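Local coordinates for protein molybdopterin adenylyltransferase (Pyrococcus furiosus, PDB 4LHB) that catalyses the ATP-dependent adenylylation of molybdopterin, a step in the biosynthesis of the molybdenum cofactor and its tungsten counterpart, at residues 31-37 with 90-96; 54-59 with 170-174; 106-110 with 140-144; 121-125 with 157-161. All blocks are in the same frame, centred on the assembly; numbering follows the deposited sequence.

Contact 1. Residues 31-37 with 90-96; sequences FKFGVIT and ADVVVTT
Strands 32-37 and 92-96 run parallel, side by side, in the middle of the mixed sheet of this MoaB/Mog-family domain, linked by backbone hydrogen bonds that alternate from one strand to the other. The tight part is the far end: Ile36 takes the amide of Thr96 on its O (2.8 Å) and gives its own N to Val94 O, while the CG2 methyl of Thr96 lies beside Thr37 CB at 3.4 Å, the two side chains pointing the same way. Thr96 OG1, anti to its own N (chi1 175°), is taken by Pro160 O. Val92 and Val94 face helices 51-60 and 163-184; Ile36 and Val93 face helix 75-87, with Ile36 CD1 against Val93 CG1. The solvent side is the entry, where the Lys32 side chain leads outward. Here Asp91 folds back, and its OD2 receives Lys32 N through the anti lone pair at 2.8 Å, almost straight (176°). An alanine here would probably leave Lys32 N without its carboxylate acceptor at the strand entry. Lys32 O is gripped twice, by Val92 N close to the carbonyl axis and by Asp91 N from 47° above the carbonyl plane.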
loop_
_atom_site.group_PDB
_atom_site.type_symbol
_atom_site.label_atom_id
_atom_site.label_comp_id
_atom_site.label_asym_id
_atom_site.label_seq_id
_atom_site.Cartn_x
_atom_site.Cartn_y
_atom_site.Cartn_z
ATOM N N PHE C 31 3.105 -24.428 -23.269
ATOM C CA PHE C 31 3.385 -24.198 -21.835
ATOM C C PHE C 31 2.994 -25.363 -20.919
ATOM O O PHE C 31 2.235 -26.277 -21.283
ATOM C CB PHE C 31 2.616 -22.963 -21.369
ATOM C CG PHE C 31 1.149 -23.121 -21.496
ATOM C CD1 PHE C 31 0.394 -23.609 -20.434
ATOM C CD2 PHE C 31 0.530 -22.835 -22.671
ATOM C CE1 PHE C 31 -0.981 -23.773 -20.546
ATOM C CE2 PHE C 31 -0.848 -23.009 -22.799
ATOM C CZ PHE C 31 -1.616 -23.480 -21.737
ATOM N N LYS C 32 3.479 -25.280 -19.696
ATOM C CA LYS C 32 3.063 -26.214 -18.668
ATOM C C LYS C 32 2.064 -25.522 -17.745
ATOM O O LYS C 32 2.149 -24.319 -17.529
ATOM C CB LYS C 32 4.284 -26.735 -17.934
ATOM C CG LYS C 32 5.071 -27.732 -18.756
ATOM C CD LYS C 32 6.561 -27.583 -18.556
ATOM C CE LYS C 32 7.312 -28.815 -19.083
ATOM N NZ LYS C 32 8.702 -28.956 -18.547
ATOM N N PHE C 33 1.083 -26.266 -17.237
ATOM C CA PHE C 33 0.156 -25.706 -16.257
ATOM C C PHE C 33 -0.252 -26.558 -15.052
ATOM O O PHE C 33 -0.179 -27.802 -15.068
ATOM C CB PHE C 33 -1.087 -25.201 -16.934
ATOM C CG PHE C 33 -2.044 -26.257 -17.292
ATOM C CD1 PHE C 33 -3.186 -26.469 -16.525
ATOM C CD2 PHE C 33 -1.840 -27.041 -18.421
ATOM C CE1 PHE C 33 -4.115 -27.442 -16.879
ATOM C CE2 PHE C 33 -2.762 -28.021 -18.775
ATOM C CZ PHE C 33 -3.907 -28.221 -18.006
ATOM N N GLY C 34 -0.659 -25.830 -14.004
ATOM C CA GLY C 34 -1.124 -26.397 -12.750
ATOM C C GLY C 34 -2.519 -25.900 -12.459
ATOM O O GLY C 34 -2.933 -24.845 -12.939
ATOM N N VAL C 35 -3.252 -26.682 -11.683
ATOM C CA VAL C 35 -4.590 -26.318 -11.258
ATOM C C VAL C 35 -4.669 -26.546 -9.749
ATOM O O VAL C 35 -4.153 -27.570 -9.207
ATOM C CB VAL C 35 -5.598 -27.207 -11.973
ATOM C CG1 VAL C 35 -7.027 -26.836 -11.658
ATOM C CG2 VAL C 35 -5.363 -27.131 -13.460
ATOM N N ILE C 36 -5.284 -25.591 -9.050
ATOM C CA ILE C 36 -5.502 -25.707 -7.599
ATOM C C ILE C 36 -6.952 -25.356 -7.303
ATOM O O ILE C 36 -7.399 -24.250 -7.580
ATOM C CB ILE C 36 -4.552 -24.796 -6.821
ATOM C CG1 ILE C 36 -3.096 -25.200 -7.090
ATOM C CG2 ILE C 36 -4.860 -24.876 -5.338
ATOM C CD1 ILE C 36 -2.007 -24.138 -6.826
ATOM N N THR C 37 -7.723 -26.288 -6.774
ATOM C CA THR C 37 -9.084 -25.911 -6.396
ATOM C C THR C 37 -9.044 -25.663 -4.884
ATOM O O THR C 37 -8.494 -26.459 -4.143
ATOM C CB THR C 37 -10.162 -26.948 -6.848
ATOM O OG1 THR C 37 -10.398 -27.888 -5.815
ATOM C CG2 THR C 37 -9.729 -27.696 -8.053
ATOM N N ALA C 90 5.389 -25.567 -13.925
ATOM C CA ALA C 90 4.253 -24.781 -14.467
ATOM C C ALA C 90 4.616 -23.335 -14.795
ATOM O O ALA C 90 5.278 -22.673 -13.994
ATOM C CB ALA C 90 3.084 -24.773 -13.518
ATOM N N ASP C 91 4.146 -22.871 -15.956
ATOM C CA ASP C 91 4.260 -21.483 -16.417
ATOM C C ASP C 91 2.963 -20.688 -16.157
ATOM O O ASP C 91 2.969 -19.410 -16.106
ATOM C CB ASP C 91 4.453 -21.444 -17.951
ATOM C CG ASP C 91 5.631 -22.281 -18.426
ATOM O OD1 ASP C 91 6.782 -21.843 -18.210
ATOM O OD2 ASP C 91 5.406 -23.367 -19.034
ATOM N N VAL C 92 1.863 -21.437 -16.113
ATOM C CA VAL C 92 0.527 -20.925 -15.891
ATOM C C VAL C 92 -0.097 -21.738 -14.737
ATOM O O VAL C 92 0.104 -22.941 -14.658
ATOM C CB VAL C 92 -0.369 -21.126 -17.108
ATOM C CG1 VAL C 92 -1.736 -20.542 -16.837
ATOM C CG2 VAL C 92 0.262 -20.533 -18.365
ATOM N N VAL C 93 -0.801 -21.086 -13.822
ATOM C CA VAL C 93 -1.451 -21.772 -12.714
ATOM C C VAL C 93 -2.806 -21.155 -12.527
ATOM O O VAL C 93 -2.950 -19.930 -12.499
ATOM C CB VAL C 93 -0.707 -21.607 -11.392
ATOM C CG1 VAL C 93 -1.551 -22.193 -10.272
ATOM C CG2 VAL C 93 0.678 -22.242 -11.447
ATOM N N VAL C 94 -3.813 -21.998 -12.384
ATOM C CA VAL C 94 -5.135 -21.510 -12.201
ATOM C C VAL C 94 -5.780 -22.090 -10.974
ATOM O O VAL C 94 -5.769 -23.288 -10.730
ATOM C CB VAL C 94 -5.965 -21.594 -13.481
ATOM C CG1 VAL C 94 -5.283 -22.429 -14.531
ATOM C CG2 VAL C 94 -7.422 -21.900 -13.212
ATOM N N THR C 95 -6.260 -21.183 -10.137
ATOM C CA THR C 95 -6.851 -21.552 -8.882
ATOM C C THR C 95 -8.291 -21.362 -9.138
ATOM O O THR C 95 -8.690 -20.358 -9.784
ATOM C CB THR C 95 -6.358 -20.634 -7.730
ATOM O OG1 THR C 95 -6.766 -19.250 -7.961
ATOM C CG2 THR C 95 -4.860 -20.737 -7.662
ATOM N N THR C 96 -9.077 -22.289 -8.617
ATOM C CA THR C 96 -10.513 -22.072 -8.516
ATOM C C THR C 96 -11.031 -22.119 -7.071
ATOM O O THR C 96 -10.741 -23.039 -6.333
ATOM C CB THR C 96 -11.291 -23.073 -9.380
ATOM O OG1 THR C 96 -12.691 -22.870 -9.140
ATOM C CG2 THR C 96 -10.863 -24.538 -9.103
#

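Contact 2. Residues 54-59 with 170-174; sequences LIIEEL and LEIIK
Leu170 enters helix 54-59 as a knob into a hole lined by Leu54, Ile55, Glu58 and Leu59. Its CB points at the facing helix, and CG, set anti to the carbonyl carbon (chi1 -77°), carries the two methyls in different directions. CD1 sits among three residues, meeting Leu54 CG at 3.9 Å, the CA of Ile55 at 4.0 Å and the aliphatic CG of Glu58. CD2 turns to the inner side and packs on Leu59 CD1 at 3.7 Å. One turn on, Lys174 bends at three successive torsions and brings NZ to Glu58 OE1, a salt bridge modelled at 2.5 Å, too short to be taken literally, in which the ammonium comes from 44° above the carboxylate plane. Its CD rests near Glu58 O at 3.7 Å. The same Glu58 OE1 also pairs with Lys61 NZ, so two ammonium groups share one oxygen and would be expected to hold the carboxylate ionised. The two segment axes run at 31° and approach to 10.9 Å, a spacing bridged largely by the Leu170 side chain. Both helices cover one face of the sheet: Ile55 and Leu59 reach down to Val94, while Ile172 and Ile173 lean on Phe121 of helix 121-133.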
loop_
_atom_site.group_PDB
_atom_site.type_symbol
_atom_site.label_atom_id
_atom_site.label_comp_id
_atom_site.label_asym_id
_atom_site.label_seq_id
_atom_site.Cartn_x
_atom_site.Cartn_y
_atom_site.Cartn_z
ATOM N N LEU C 54 -12.682 -29.750 -15.029
ATOM C CA LEU C 54 -13.031 -28.977 -16.209
ATOM C C LEU C 54 -11.796 -28.175 -16.696
ATOM O O LEU C 54 -11.371 -28.334 -17.842
ATOM C CB LEU C 54 -14.218 -28.060 -15.932
ATOM C CG LEU C 54 -14.656 -27.158 -17.090
ATOM C CD1 LEU C 54 -14.778 -27.946 -18.411
ATOM C CD2 LEU C 54 -15.969 -26.454 -16.703
ATOM N N ILE C 55 -11.204 -27.366 -15.810
ATOM C CA ILE C 55 -9.994 -26.583 -16.124
ATOM C C ILE C 55 -8.919 -27.478 -16.716
ATOM O O ILE C 55 -8.271 -27.091 -17.685
ATOM C CB ILE C 55 -9.414 -25.795 -14.892
ATOM C CG1 ILE C 55 -10.403 -24.742 -14.355
ATOM C CG2 ILE C 55 -8.123 -25.057 -15.197
ATOM C CD1 ILE C 55 -10.197 -24.435 -12.877
ATOM N N ILE C 56 -8.723 -28.661 -16.142
ATOM C CA ILE C 56 -7.686 -29.569 -16.629
ATOM C C ILE C 56 -8.028 -30.073 -18.042
ATOM O O ILE C 56 -7.161 -30.214 -18.876
ATOM C CB ILE C 56 -7.490 -30.781 -15.690
ATOM C CG1 ILE C 56 -6.938 -30.335 -14.338
ATOM C CG2 ILE C 56 -6.525 -31.830 -16.271
ATOM C CD1 ILE C 56 -7.196 -31.367 -13.266
ATOM N N GLU C 57 -9.292 -30.346 -18.290
ATOM C CA GLU C 57 -9.719 -30.831 -19.582
ATOM C C GLU C 57 -9.446 -29.763 -20.604
ATOM O O GLU C 57 -8.745 -30.011 -21.576
ATOM C CB GLU C 57 -11.207 -31.150 -19.567
ATOM C CG GLU C 57 -11.691 -32.084 -20.663
ATOM C CD GLU C 57 -13.179 -32.390 -20.520
ATOM O OE1 GLU C 57 -13.553 -33.584 -20.499
ATOM O OE2 GLU C 57 -13.982 -31.433 -20.396
ATOM N N GLU C 58 -9.972 -28.563 -20.358
ATOM C CA GLU C 58 -9.905 -27.488 -21.327
ATOM C C GLU C 58 -8.508 -27.027 -21.642
ATOM O O GLU C 58 -8.175 -26.751 -22.807
ATOM C CB GLU C 58 -10.707 -26.317 -20.852
ATOM C CG GLU C 58 -12.195 -26.606 -20.890
ATOM C CD GLU C 58 -12.792 -26.565 -22.293
ATOM O OE1 GLU C 58 -12.132 -26.106 -23.257
ATOM O OE2 GLU C 58 -13.954 -26.974 -22.414
ATOM N N LEU C 59 -7.681 -26.950 -20.617
ATOM C CA LEU C 59 -6.365 -26.382 -20.795
ATOM C C LEU C 59 -5.446 -27.426 -21.300
ATOM O O LEU C 59 -4.431 -27.094 -21.908
ATOM C CB LEU C 59 -5.810 -25.771 -19.489
ATOM C CG LEU C 59 -5.812 -24.254 -19.509
ATOM C CD1 LEU C 59 -7.129 -23.780 -20.106
ATOM C CD2 LEU C 59 -5.579 -23.700 -18.119
ATOM N N LEU C 170 -12.368 -19.682 -18.388
ATOM C CA LEU C 170 -11.701 -20.517 -19.377
ATOM C C LEU C 170 -11.822 -19.953 -20.799
ATOM O O LEU C 170 -10.881 -20.006 -21.585
ATOM C CB LEU C 170 -12.229 -21.941 -19.294
ATOM C CG LEU C 170 -11.665 -22.720 -18.108
ATOM C CD1 LEU C 170 -12.463 -24.003 -17.863
ATOM C CD2 LEU C 170 -10.174 -22.977 -18.260
ATOM N N GLU C 171 -12.949 -19.386 -21.146
ATOM C CA GLU C 171 -13.021 -18.768 -22.450
ATOM C C GLU C 171 -11.839 -17.763 -22.592
ATOM O O GLU C 171 -11.143 -17.711 -23.618
ATOM C CB GLU C 171 -14.355 -18.044 -22.609
ATOM C CG GLU C 171 -15.440 -18.713 -23.451
ATOM C CD GLU C 171 -16.407 -17.656 -24.036
ATOM O OE1 GLU C 171 -15.930 -16.690 -24.703
ATOM O OE2 GLU C 171 -17.646 -17.776 -23.825
ATOM N N ILE C 172 -11.596 -16.996 -21.521
ATOM C CA ILE C 172 -10.649 -15.876 -21.579
ATOM C C ILE C 172 -9.215 -16.358 -21.560
ATOM O O ILE C 172 -8.372 -15.869 -22.313
ATOM C CB ILE C 172 -10.957 -14.798 -20.503
ATOM C CG1 ILE C 172 -12.392 -14.284 -20.674
ATOM C CG2 ILE C 172 -10.011 -13.618 -20.606
ATOM C CD1 ILE C 172 -12.912 -13.541 -19.468
ATOM N N ILE C 173 -8.936 -17.342 -20.730
ATOM C CA ILE C 173 -7.587 -17.906 -20.660
ATOM C C ILE C 173 -7.192 -18.562 -21.985
ATOM O O ILE C 173 -6.115 -18.273 -22.505
ATOM C CB ILE C 173 -7.461 -18.902 -19.484
ATOM C CG1 ILE C 173 -7.751 -18.177 -18.160
ATOM C CG2 ILE C 173 -6.074 -19.554 -19.423
ATOM C CD1 ILE C 173 -8.285 -19.080 -17.076
ATOM N N LYS C 174 -8.068 -19.436 -22.513
ATOM C CA LYS C 174 -7.901 -20.053 -23.829
ATOM C C LYS C 174 -7.636 -18.985 -24.896
ATOM O O LYS C 174 -6.742 -19.138 -25.705
ATOM C CB LYS C 174 -9.131 -20.890 -24.231
ATOM C CG LYS C 174 -9.399 -22.127 -23.354
ATOM C CD LYS C 174 -9.338 -23.486 -24.081
ATOM C CE LYS C 174 -10.536 -23.787 -25.014
ATOM N NZ LYS C 174 -11.885 -23.826 -24.367
#

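Contact 3. Residues 106-110 with 140-144; sequences ITIES and TRATA
The first turn of the short helix 107-111 meets the residues leading into strand 143-148, the antiparallel part of the mixed sheet in this MoaB/Mog fold, beside a subunit boundary. Ile108 makes the apolar half. Its chain is extended beyond CG1 (chi2 -176°), which carries CD1 to Arg141 CB and to Ala142 N, each at 3.9 Å, while CG1 touches the CG2 methyl of Thr143. The polar half lies alongside. Glu109 bends at chi2 (83°), which brings the carboxylate beside the Arg141 guanidinium, whose NH2 is directed at OE2 over 3.2 Å; OE2 lies at the guanidinium edge, with the two planes 27° apart. The position of OE2 is less sure, so this salt bridge carries some doubt. Other bonds fix the guanidinium as well: Arg141 NE is bound to Thr99 O and NH1 to Glu118 O of the third subunit, which ties the pair to the hexamer interface. A glutamine in place of Glu109 would probably leave the Arg141 guanidinium without its opposite charge on the helix side. One water joins both segments at this end of the helix: it accepts from Ile108 N at 3.1 Å, donates to Glu109 OE1 at 2.7 Å, and receives a weak bond from Arg141 NH2 at 3.3 Å.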
loop_
_atom_site.group_PDB
_atom_site.type_symbol
_atom_site.label_atom_id
_atom_site.label_comp_id
_atom_site.label_asym_id
_atom_site.label_seq_id
_atom_site.Cartn_x
_atom_site.Cartn_y
_atom_site.Cartn_z
ATOM N N ILE C 106 -9.539 -16.526 1.175
ATOM C CA ILE C 106 -8.239 -15.868 1.270
ATOM C C ILE C 106 -7.375 -15.951 0.005
ATOM O O ILE C 106 -6.214 -15.497 0.030
ATOM C CB ILE C 106 -7.426 -16.428 2.458
ATOM C CG1 ILE C 106 -7.280 -17.968 2.384
ATOM C CG2 ILE C 106 -8.131 -16.053 3.734
ATOM C CD1 ILE C 106 -6.726 -18.553 1.078
ATOM N N THR C 107 -7.947 -16.471 -1.095
ATOM C CA THR C 107 -7.177 -16.792 -2.309
ATOM C C THR C 107 -6.529 -15.580 -2.930
ATOM O O THR C 107 -5.305 -15.583 -3.100
ATOM C CB THR C 107 -8.009 -17.534 -3.396
ATOM O OG1 THR C 107 -8.578 -18.730 -2.850
ATOM C CG2 THR C 107 -7.112 -17.931 -4.569
ATOM N N ILE C 108 -7.320 -14.557 -3.259
ATOM C CA ILE C 108 -6.782 -13.325 -3.808
ATOM C C ILE C 108 -5.804 -12.607 -2.816
ATOM O O ILE C 108 -4.694 -12.194 -3.176
ATOM C CB ILE C 108 -7.929 -12.388 -4.295
ATOM C CG1 ILE C 108 -8.687 -13.117 -5.423
ATOM C CG2 ILE C 108 -7.398 -11.016 -4.782
ATOM C CD1 ILE C 108 -9.775 -12.303 -6.086
ATOM N N GLU C 109 -6.218 -12.492 -1.566
ATOM C CA GLU C 109 -5.359 -11.887 -0.531
ATOM C C GLU C 109 -4.028 -12.664 -0.386
ATOM O O GLU C 109 -2.992 -12.068 -0.174
ATOM C CB GLU C 109 -6.100 -11.827 0.809
ATOM C CG GLU C 109 -7.306 -10.907 0.795
ATOM C CD GLU C 109 -8.590 -11.532 0.228
ATOM O OE1 GLU C 109 -8.648 -12.768 -0.142
ATOM O OE2 GLU C 109 -9.557 -10.743 0.150
ATOM N N SER C 110 -4.034 -13.981 -0.563
ATOM C CA SER C 110 -2.778 -14.706 -0.396
ATOM C C SER C 110 -1.811 -14.521 -1.599
ATOM O O SER C 110 -0.602 -14.334 -1.426
ATOM C CB SER C 110 -3.057 -16.184 -0.096
ATOM O OG SER C 110 -4.130 -16.301 0.830
ATOM N N THR C 140 -18.473 -10.596 -8.040
ATOM C CA THR C 140 -17.498 -11.406 -8.760
ATOM C C THR C 140 -16.095 -10.844 -8.543
ATOM O O THR C 140 -15.813 -9.636 -8.793
ATOM C CB THR C 140 -17.704 -11.469 -10.282
ATOM O OG1 THR C 140 -19.055 -11.776 -10.600
ATOM C CG2 THR C 140 -16.825 -12.544 -10.845
ATOM N N ARG C 141 -15.223 -11.720 -8.063
ATOM C CA ARG C 141 -13.830 -11.346 -7.930
ATOM C C ARG C 141 -12.961 -12.411 -8.593
ATOM O O ARG C 141 -13.231 -13.606 -8.526
ATOM C CB ARG C 141 -13.491 -11.050 -6.462
ATOM C CG ARG C 141 -14.552 -10.162 -5.774
ATOM C CD ARG C 141 -14.130 -9.536 -4.435
ATOM N NE ARG C 141 -13.241 -10.460 -3.761
ATOM C CZ ARG C 141 -12.356 -10.130 -2.838
ATOM N NH1 ARG C 141 -12.256 -8.873 -2.406
ATOM N NH2 ARG C 141 -11.582 -11.085 -2.324
ATOM N N ALA C 142 -11.973 -11.952 -9.325
ATOM C CA ALA C 142 -11.099 -12.842 -10.071
ATOM C C ALA C 142 -9.972 -11.969 -10.436
ATOM O O ALA C 142 -10.146 -10.769 -10.586
ATOM C CB ALA C 142 -11.758 -13.329 -11.337
ATOM N N THR C 143 -8.806 -12.558 -10.583
ATOM C CA THR C 143 -7.617 -11.753 -10.811
ATOM C C THR C 143 -6.626 -12.569 -11.577
ATOM O O THR C 143 -6.737 -13.795 -11.624
ATOM C CB THR C 143 -6.991 -11.311 -9.465
ATOM O OG1 THR C 143 -5.992 -10.314 -9.719
ATOM C CG2 THR C 143 -6.357 -12.506 -8.711
ATOM N N ALA C 144 -5.633 -11.896 -12.138
ATOM C CA ALA C 144 -4.519 -12.582 -12.798
ATOM C C ALA C 144 -3.295 -11.687 -12.734
ATOM O O ALA C 144 -3.416 -10.462 -12.736
ATOM C CB ALA C 144 -4.899 -12.929 -14.239
HETATM O O HOH W 1 -10.134 -14.001 -2.027
#

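Contact 4. Residues 121-125 with 157-161; sequences FGEVF and FSLPG. With SO4 (sulfate ion), chain F.
Phe157 turns the edge of its ring to the face of Phe121, an offset edge-to-face pair with centroids 5.3 Å apart and planes at 61°. The closest atoms are Phe157 CD1, which lies over that face, and Phe121 CE1, at 3.6 Å. Phe121 reaches down from its helix with CG anti to the backbone N (chi1 179°), which carries the ring out from the helix to the side chains of the strand. Further along the same ring, CZ and CE2 meet the CD2 methyl of Leu159, whose side chain crosses Phe121 at about a right angle; the CZ contact is 3.7 Å. These side chains are part of the packing between helix 121-133 and strand 153-159 in the alpha/beta sandwich of the MoaB/Mog family, the helix lying over one face of the sheet. Ile172 of helix 163-184 and Val138 of the second subunit also pack on Phe121. One turn on, Phe125 and Pro160 approach from opposite directions, and Phe125 CZ stops 4.1 Å from Pro160 CD. Beyond the proline the chain leaves the strand, and Gly161 N donates to sulfate O4 at 3.1 Å in a nearly straight bond (167°); Thr99 N binds the same ion, which probably came from the crystallisation liquor.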
loop_
_atom_site.group_PDB
_atom_site.type_symbol
_atom_site.label_atom_id
_atom_site.label_comp_id
_atom_site.label_asym_id
_atom_site.label_seq_id
_atom_site.Cartn_x
_atom_site.Cartn_y
_atom_site.Cartn_z
ATOM N N PHE C 121 -7.546 -8.732 -15.959
ATOM C CA PHE C 121 -8.356 -9.912 -16.140
ATOM C C PHE C 121 -9.712 -9.864 -15.453
ATOM O O PHE C 121 -10.689 -10.390 -15.974
ATOM C CB PHE C 121 -7.571 -11.118 -15.680
ATOM C CG PHE C 121 -8.317 -12.379 -15.805
ATOM C CD1 PHE C 121 -8.141 -13.181 -16.915
ATOM C CD2 PHE C 121 -9.203 -12.762 -14.816
ATOM C CE1 PHE C 121 -8.859 -14.365 -17.054
ATOM C CE2 PHE C 121 -9.920 -13.944 -14.932
ATOM C CZ PHE C 121 -9.754 -14.752 -16.062
ATOM N N GLY C 122 -9.788 -9.230 -14.287
ATOM C CA GLY C 122 -11.030 -9.241 -13.520
ATOM C C GLY C 122 -12.065 -8.435 -14.218
ATOM O O GLY C 122 -13.244 -8.792 -14.229
ATOM N N GLU C 123 -11.629 -7.306 -14.776
ATOM C CA GLU C 123 -12.547 -6.408 -15.474
ATOM C C GLU C 123 -13.137 -7.123 -16.653
ATOM O O GLU C 123 -14.347 -7.066 -16.851
ATOM C CB GLU C 123 -11.835 -5.212 -16.035
ATOM C CG GLU C 123 -11.170 -4.294 -15.048
ATOM C CD GLU C 123 -10.945 -2.911 -15.648
ATOM O OE1 GLU C 123 -11.190 -2.708 -16.863
ATOM O OE2 GLU C 123 -10.519 -2.008 -14.911
ATOM N N VAL C 124 -12.274 -7.786 -17.433
ATOM C CA VAL C 124 -12.717 -8.499 -18.637
ATOM C C VAL C 124 -13.658 -9.650 -18.263
ATOM O O VAL C 124 -14.790 -9.755 -18.783
ATOM C CB VAL C 124 -11.521 -8.940 -19.502
ATOM C CG1 VAL C 124 -11.966 -9.987 -20.503
ATOM C CG2 VAL C 124 -10.904 -7.695 -20.177
ATOM N N PHE C 125 -13.220 -10.428 -17.279
ATOM C CA PHE C 125 -14.057 -11.445 -16.647
ATOM C C PHE C 125 -15.404 -10.877 -16.248
ATOM O O PHE C 125 -16.432 -11.452 -16.536
ATOM C CB PHE C 125 -13.378 -12.048 -15.385
ATOM C CG PHE C 125 -14.110 -13.211 -14.827
ATOM C CD1 PHE C 125 -13.760 -14.491 -15.185
ATOM C CD2 PHE C 125 -15.192 -13.031 -13.996
ATOM C CE1 PHE C 125 -14.453 -15.586 -14.699
ATOM C CE2 PHE C 125 -15.911 -14.106 -13.527
ATOM C CZ PHE C 125 -15.526 -15.389 -13.866
ATOM N N PHE C 157 -3.928 -17.165 -12.701
ATOM C CA PHE C 157 -5.282 -16.753 -12.850
ATOM C C PHE C 157 -6.009 -17.300 -11.592
ATOM O O PHE C 157 -5.823 -18.485 -11.194
ATOM C CB PHE C 157 -5.882 -17.432 -14.102
ATOM C CG PHE C 157 -5.277 -16.984 -15.402
ATOM C CD1 PHE C 157 -5.713 -15.824 -16.030
ATOM C CD2 PHE C 157 -4.289 -17.736 -16.021
ATOM C CE1 PHE C 157 -5.129 -15.417 -17.226
ATOM C CE2 PHE C 157 -3.732 -17.340 -17.230
ATOM C CZ PHE C 157 -4.131 -16.182 -17.819
ATOM N N SER C 158 -6.846 -16.475 -10.986
ATOM C CA SER C 158 -7.647 -16.939 -9.865
ATOM C C SER C 158 -9.075 -16.688 -10.171
ATOM O O SER C 158 -9.503 -15.560 -10.392
ATOM C CB SER C 158 -7.222 -16.272 -8.547
ATOM O OG SER C 158 -5.938 -16.794 -8.227
ATOM N N LEU C 159 -9.813 -17.787 -10.185
ATOM C CA LEU C 159 -11.195 -17.810 -10.608
ATOM C C LEU C 159 -12.109 -18.190 -9.454
ATOM O O LEU C 159 -11.646 -18.817 -8.503
ATOM C CB LEU C 159 -11.316 -18.869 -11.703
ATOM C CG LEU C 159 -10.391 -18.752 -12.906
ATOM C CD1 LEU C 159 -10.641 -19.987 -13.781
ATOM C CD2 LEU C 159 -10.687 -17.465 -13.653
ATOM N N PRO C 160 -13.390 -17.799 -9.537
ATOM C CA PRO C 160 -14.376 -18.273 -8.573
ATOM C C PRO C 160 -14.581 -19.756 -8.680
ATOM O O PRO C 160 -14.013 -20.409 -9.545
ATOM C CB PRO C 160 -15.674 -17.545 -8.959
ATOM C CG PRO C 160 -15.230 -16.336 -9.704
ATOM C CD PRO C 160 -13.926 -16.698 -10.368
ATOM N N GLY C 161 -15.390 -20.269 -7.774
ATOM C CA GLY C 161 -15.536 -21.687 -7.538
ATOM C C GLY C 161 -16.578 -22.332 -8.405
ATOM O O GLY C 161 -16.379 -23.463 -8.816
HETATM S S SO4 F . -15.799 -18.608 -4.614
HETATM O O1 SO4 F . -15.918 -19.985 -4.103
HETATM O O2 SO4 F . -16.137 -17.596 -3.599
HETATM O O3 SO4 F . -14.373 -18.379 -4.959
HETATM O O4 SO4 F . -16.729 -18.389 -5.768
#

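How the contacts relate
Contacts 1 and 4 are buried; contacts 2 and 3 are partly open and carry the salt bridges. Contact 1 is mainly backbone bonding between neighbouring strands, whereas contact 4 is aromatic and aliphatic packing of a helix on the sheet. They meet where strand 92-96 lies beside strand 153-159, Thr95 OG1 probably bonding to Ser158 OG. Contact 2 covers the sheet of contact 1 through Leu59, whose CB touches Phe33 CZ at 3.4 Å, and abuts contact 4 through Ile172 and Ile173. Contact 3 joins contact 4 through neighbouring strands, but stays about 7 Å from contact 2 at their nearest atoms, on opposite sides of the chain's centre.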